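Local coordinates for octopine dehydrogenase (Pecten maximus, PDB 3C7A), which catalyses the NADH-dependent reductive condensation of L-arginine with pyruvate to D-octopine, and the reverse oxidation, at residues R219-A231 / H308-D320. Residues are numbered along the deposited sequence; the frame is centred on the assembly and turned at random.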
loop_
_atom_site.group_PDB
_atom_site.type_symbol
_atom_site.label_atom_id
_atom_site.label_comp_id
_atom_site.label_asym_id
_atom_site.label_seq_id
_atom_site.Cartn_x
_atom_site.Cartn_y
_atom_site.Cartn_z
ATOM N N ARG A 219 -7.689 7.778 22.181
ATOM C CA ARG A 219 -7.030 7.541 23.468
ATOM C C ARG A 219 -6.236 8.747 23.992
ATOM O O ARG A 219 -6.253 9.024 25.196
ATOM C CB ARG A 219 -6.136 6.291 23.383
ATOM C CG ARG A 219 -5.412 5.897 24.676
ATOM C CD ARG A 219 -6.369 5.394 25.755
ATOM N NE ARG A 219 -5.674 5.083 27.007
ATOM C CZ ARG A 219 -5.447 5.959 27.985
ATOM N NH1 ARG A 219 -5.853 7.218 27.875
ATOM N NH2 ARG A 219 -4.806 5.573 29.081
ATOM N N TRP A 220 -5.558 9.462 23.094
ATOM C CA TRP A 220 -4.673 10.568 23.489
ATOM C C TRP A 220 -5.167 11.954 23.051
ATOM O O TRP A 220 -4.442 12.946 23.185
ATOM C CB TRP A 220 -3.246 10.331 22.973
ATOM C CG TRP A 220 -2.700 8.949 23.244
ATOM C CD1 TRP A 220 -2.444 7.976 22.320
ATOM C CD2 TRP A 220 -2.347 8.393 24.520
ATOM N NE1 TRP A 220 -1.953 6.851 22.940
ATOM C CE2 TRP A 220 -1.885 7.078 24.288
ATOM C CE3 TRP A 220 -2.379 8.878 25.836
ATOM C CZ2 TRP A 220 -1.457 6.240 25.325
ATOM C CZ3 TRP A 220 -1.951 8.044 26.866
ATOM C CH2 TRP A 220 -1.496 6.740 26.602
ATOM N N GLY A 221 -6.399 12.018 22.548
ATOM C CA GLY A 221 -6.977 13.251 21.999
ATOM C C GLY A 221 -6.967 14.460 22.916
ATOM O O GLY A 221 -6.590 15.558 22.498
ATOM N N SER A 222 -7.388 14.263 24.163
ATOM C CA SER A 222 -7.398 15.334 25.160
ATOM C C SER A 222 -6.551 14.962 26.381
ATOM O O SER A 222 -7.022 15.017 27.521
ATOM C CB SER A 222 -8.836 15.671 25.570
ATOM O OG SER A 222 -9.470 14.553 26.167
ATOM N N TRP A 223 -5.298 14.590 26.123
ATOM C CA TRP A 223 -4.369 14.146 27.161
ATOM C C TRP A 223 -3.853 15.319 27.999
ATOM O O TRP A 223 -3.424 16.340 27.457
ATOM C CB TRP A 223 -3.203 13.375 26.528
ATOM C CG TRP A 223 -2.260 12.728 27.510
ATOM C CD1 TRP A 223 -2.596 11.951 28.584
ATOM C CD2 TRP A 223 -0.827 12.778 27.486
ATOM N NE1 TRP A 223 -1.463 11.529 29.238
ATOM C CE2 TRP A 223 -0.363 12.021 28.585
ATOM C CE3 TRP A 223 0.111 13.396 26.646
ATOM C CZ2 TRP A 223 0.998 11.863 28.868
ATOM C CZ3 TRP A 223 1.467 13.239 26.927
ATOM C CH2 TRP A 223 1.895 12.478 28.031
ATOM N N ASP A 224 -3.900 15.157 29.321
ATOM C CA ASP A 224 -3.493 16.210 30.258
ATOM C C ASP A 224 -1.980 16.291 30.478
ATOM O O ASP A 224 -1.461 17.339 30.869
ATOM C CB ASP A 224 -4.229 16.064 31.602
ATOM C CG ASP A 224 -4.036 14.694 32.246
ATOM O OD1 ASP A 224 -3.285 13.853 31.703
ATOM O OD2 ASP A 224 -4.648 14.457 33.310
ATOM N N GLY A 225 -1.285 15.181 30.233
ATOM C CA GLY A 225 0.170 15.122 30.377
ATOM C C GLY A 225 0.658 14.268 31.535
ATOM O O GLY A 225 1.828 14.349 31.920
ATOM N N LYS A 226 -0.232 13.443 32.084
ATOM C CA LYS A 226 0.097 12.578 33.220
ATOM C C LYS A 226 0.393 11.140 32.778
ATOM O O LYS A 226 -0.324 10.596 31.935
ATOM C CB LYS A 226 -1.027 12.605 34.264
ATOM C CG LYS A 226 -1.280 13.978 34.893
ATOM C CD LYS A 226 -0.101 14.449 35.739
ATOM C CE LYS A 226 -0.301 15.878 36.223
ATOM N NZ LYS A 226 0.849 16.352 37.045
ATOM N N PRO A 227 1.452 10.522 33.347
ATOM C CA PRO A 227 1.899 9.181 32.943
ATOM C C PRO A 227 1.000 8.040 33.430
ATOM O O PRO A 227 0.228 8.214 34.378
ATOM C CB PRO A 227 3.284 9.073 33.585
ATOM C CG PRO A 227 3.203 9.936 34.791
ATOM C CD PRO A 227 2.301 11.082 34.418
ATOM N N VAL A 228 1.122 6.884 32.775
ATOM C CA VAL A 228 0.364 5.672 33.118
ATOM C C VAL A 228 1.299 4.533 33.569
ATOM O O VAL A 228 2.492 4.559 33.255
ATOM C CB VAL A 228 -0.546 5.200 31.940
ATOM C CG1 VAL A 228 -1.695 6.182 31.714
ATOM C CG2 VAL A 228 0.260 4.986 30.655
ATOM N N PRO A 229 0.765 3.539 34.317
ATOM C CA PRO A 229 1.574 2.415 34.822
ATOM C C PRO A 229 2.246 1.556 33.743
ATOM O O PRO A 229 3.426 1.222 33.882
ATOM C CB PRO A 229 0.560 1.576 35.613
ATOM C CG PRO A 229 -0.542 2.517 35.945
ATOM C CD PRO A 229 -0.637 3.429 34.766
ATOM N N GLU A 230 1.504 1.196 32.695
ATOM C CA GLU A 230 2.031 0.365 31.601
ATOM C C GLU A 230 1.339 0.644 30.260
ATOM O O GLU A 230 0.403 1.444 30.192
ATOM C CB GLU A 230 1.953 -1.130 31.957
ATOM C CG GLU A 230 0.538 -1.684 32.123
ATOM C CD GLU A 230 0.511 -3.187 32.375
ATOM O OE1 GLU A 230 1.324 -3.920 31.771
ATOM O OE2 GLU A 230 -0.336 -3.636 33.177
ATOM N N ALA A 231 1.807 -0.021 29.203
ATOM C CA ALA A 231 1.250 0.139 27.856
ATOM C C ALA A 231 -0.151 -0.474 27.726
ATOM O O ALA A 231 -0.325 -1.673 27.959
ATOM C CB ALA A 231 2.195 -0.455 26.815
ATOM N N HIS A 308 -0.109 -0.289 22.497
ATOM C CA HIS A 308 0.421 0.993 22.011
ATOM C C HIS A 308 1.954 1.086 22.118
ATOM O O HIS A 308 2.552 0.441 22.983
ATOM C CB HIS A 308 -0.195 2.152 22.808
ATOM C CG HIS A 308 -1.552 2.575 22.333
ATOM N ND1 HIS A 308 -2.717 1.997 22.790
ATOM C CD2 HIS A 308 -1.930 3.539 21.460
ATOM C CE1 HIS A 308 -3.753 2.577 22.209
ATOM N NE2 HIS A 308 -3.303 3.516 21.397
ATOM N N PRO A 309 2.595 1.888 21.239
ATOM C CA PRO A 309 4.020 2.204 21.406
ATOM C C PRO A 309 4.261 3.286 22.471
ATOM O O PRO A 309 3.617 4.340 22.435
ATOM C CB PRO A 309 4.435 2.701 20.018
ATOM C CG PRO A 309 3.189 3.248 19.416
ATOM C CD PRO A 309 2.025 2.515 20.029
ATOM N N VAL A 310 5.177 3.017 23.405
ATOM C CA VAL A 310 5.444 3.912 24.549
ATOM C C VAL A 310 6.944 4.123 24.838
ATOM O O VAL A 310 7.794 3.432 24.271
ATOM C CB VAL A 310 4.734 3.424 25.857
ATOM C CG1 VAL A 310 3.213 3.498 25.727
ATOM C CG2 VAL A 310 5.188 2.015 26.247
ATOM N N LYS A 311 7.247 5.078 25.724
ATOM C CA LYS A 311 8.623 5.356 26.177
ATOM C C LYS A 311 8.683 5.772 27.659
ATOM O O LYS A 311 7.678 6.207 28.229
ATOM C CB LYS A 311 9.300 6.409 25.284
ATOM C CG LYS A 311 8.653 7.793 25.310
ATOM C CD LYS A 311 9.331 8.740 24.330
ATOM C CE LYS A 311 8.645 10.097 24.312
ATOM N NZ LYS A 311 9.276 11.031 23.339
ATOM N N ALA A 312 9.865 5.647 28.266
ATOM C CA ALA A 312 10.050 5.853 29.713
ATOM C C ALA A 312 10.142 7.320 30.145
ATOM O O ALA A 312 10.919 8.094 29.581
ATOM C CB ALA A 312 11.273 5.081 30.204
ATOM N N VAL A 313 9.348 7.683 31.156
ATOM C CA VAL A 313 9.307 9.052 31.705
ATOM C C VAL A 313 9.215 9.074 33.242
ATOM O O VAL A 313 9.219 8.023 33.889
ATOM C CB VAL A 313 8.131 9.894 31.113
ATOM C CG1 VAL A 313 8.375 10.237 29.643
ATOM C CG2 VAL A 313 6.791 9.183 31.296
ATOM N N ASP A 314 9.132 10.278 33.811
ATOM C CA ASP A 314 8.972 10.475 35.259
ATOM C C ASP A 314 7.657 9.868 35.759
ATOM O O ASP A 314 6.571 10.285 35.347
ATOM C CB ASP A 314 9.058 11.975 35.605
ATOM C CG ASP A 314 8.892 12.265 37.103
ATOM O OD1 ASP A 314 8.976 11.339 37.939
ATOM O OD2 ASP A 314 8.683 13.449 37.449
ATOM N N GLY A 315 7.756 8.840 36.602
ATOM C CA GLY A 315 6.663 8.183 37.295
ATOM C C GLY A 315 5.807 7.346 36.366
ATOM O O GLY A 315 4.593 7.095 36.711
ATOM N N GLY A 316 6.316 6.822 35.283
ATOM C CA GLY A 316 5.583 5.907 34.399
ATOM C C GLY A 316 6.040 5.881 32.949
ATOM O O GLY A 316 7.232 6.023 32.660
ATOM N N VAL A 317 5.082 5.676 32.041
ATOM C CA VAL A 317 5.331 5.688 30.592
ATOM C C VAL A 317 4.424 6.685 29.857
ATOM O O VAL A 317 3.368 7.069 30.368
ATOM C CB VAL A 317 5.194 4.273 29.943
ATOM C CG1 VAL A 317 6.302 3.338 30.422
ATOM C CG2 VAL A 317 3.812 3.671 30.203
ATOM N N ALA A 318 4.845 7.089 28.658
ATOM C CA ALA A 318 4.119 8.065 27.840
ATOM C C ALA A 318 4.086 7.647 26.361
ATOM O O ALA A 318 4.977 6.924 25.911
ATOM C CB ALA A 318 4.749 9.448 27.996
ATOM N N PRO A 319 3.063 8.102 25.599
ATOM C CA PRO A 319 2.931 7.735 24.180
ATOM C C PRO A 319 4.125 8.159 23.318
ATOM O O PRO A 319 4.605 9.290 23.435
ATOM C CB PRO A 319 1.664 8.479 23.736
ATOM C CG PRO A 319 1.478 9.565 24.742
ATOM C CD PRO A 319 1.961 8.983 26.029
ATOM N N ASP A 320 4.585 7.246 22.463
ATOM C CA ASP A 320 5.720 7.497 21.574
ATOM C C ASP A 320 5.252 7.758 20.142
ATOM O O ASP A 320 4.922 6.826 19.401
ATOM C CB ASP A 320 6.713 6.323 21.621
ATOM C CG ASP A 320 7.942 6.538 20.735
ATOM O OD1 ASP A 320 8.321 7.700 20.473
ATOM O OD2 ASP A 320 8.541 5.530 20.308
#
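Pro-319 lies against two tryptophans at once, a compact example of a proline ring serving as partner to aromatic faces. Its CB stands over the indole of Trp-220, 4.0 Å from the centroid of the five-membered ring, in a CH-pi contact, while its CD meets a face of Trp-223 near the rim. The NE1 edge of Trp-220 is turned instead toward the face of His-308, Trp-220 NE1 lying 3.6 Å from His-308 CD2 in an offset edge-to-face pair with planes at 84°. Beyond the rings, Val-228 and Val-317 form a single antiparallel bridge: Val-228 N donates to Val-317 O at 3.3 Å and Val-317 N to Val-228 O at 3.1 Å, both in the carbonyl plane. Their CG2 methyls touch beside it. Gly-316, with no side chain, brings its CA to 3.6 Å from Val-228 O, a CA-H...O contact.

In the second shell, Arg-219 CG packs on the Trp-220 face opposite Pro-319. Replacing the indole of Trp-220 by the methyl of an alanine is likely to open a gap between Pro-319 CB and Arg-219 CG and to take from His-308 the edge that meets its face. A chi1 of -173° swings the Trp-223 indole away from its own backbone N, and Trp-223 NE1 reaches Lys-226 O at 3.1 Å; Gly-225 CA backs its other face. His-308 also meets Phe-234 edge-to-face. The contact thus ties the loop leaving helix 211-220, which carries the catalytic His-212, to the beta hairpin of strands 310-313 and 316-319, at the surface of the alpha-helical domain.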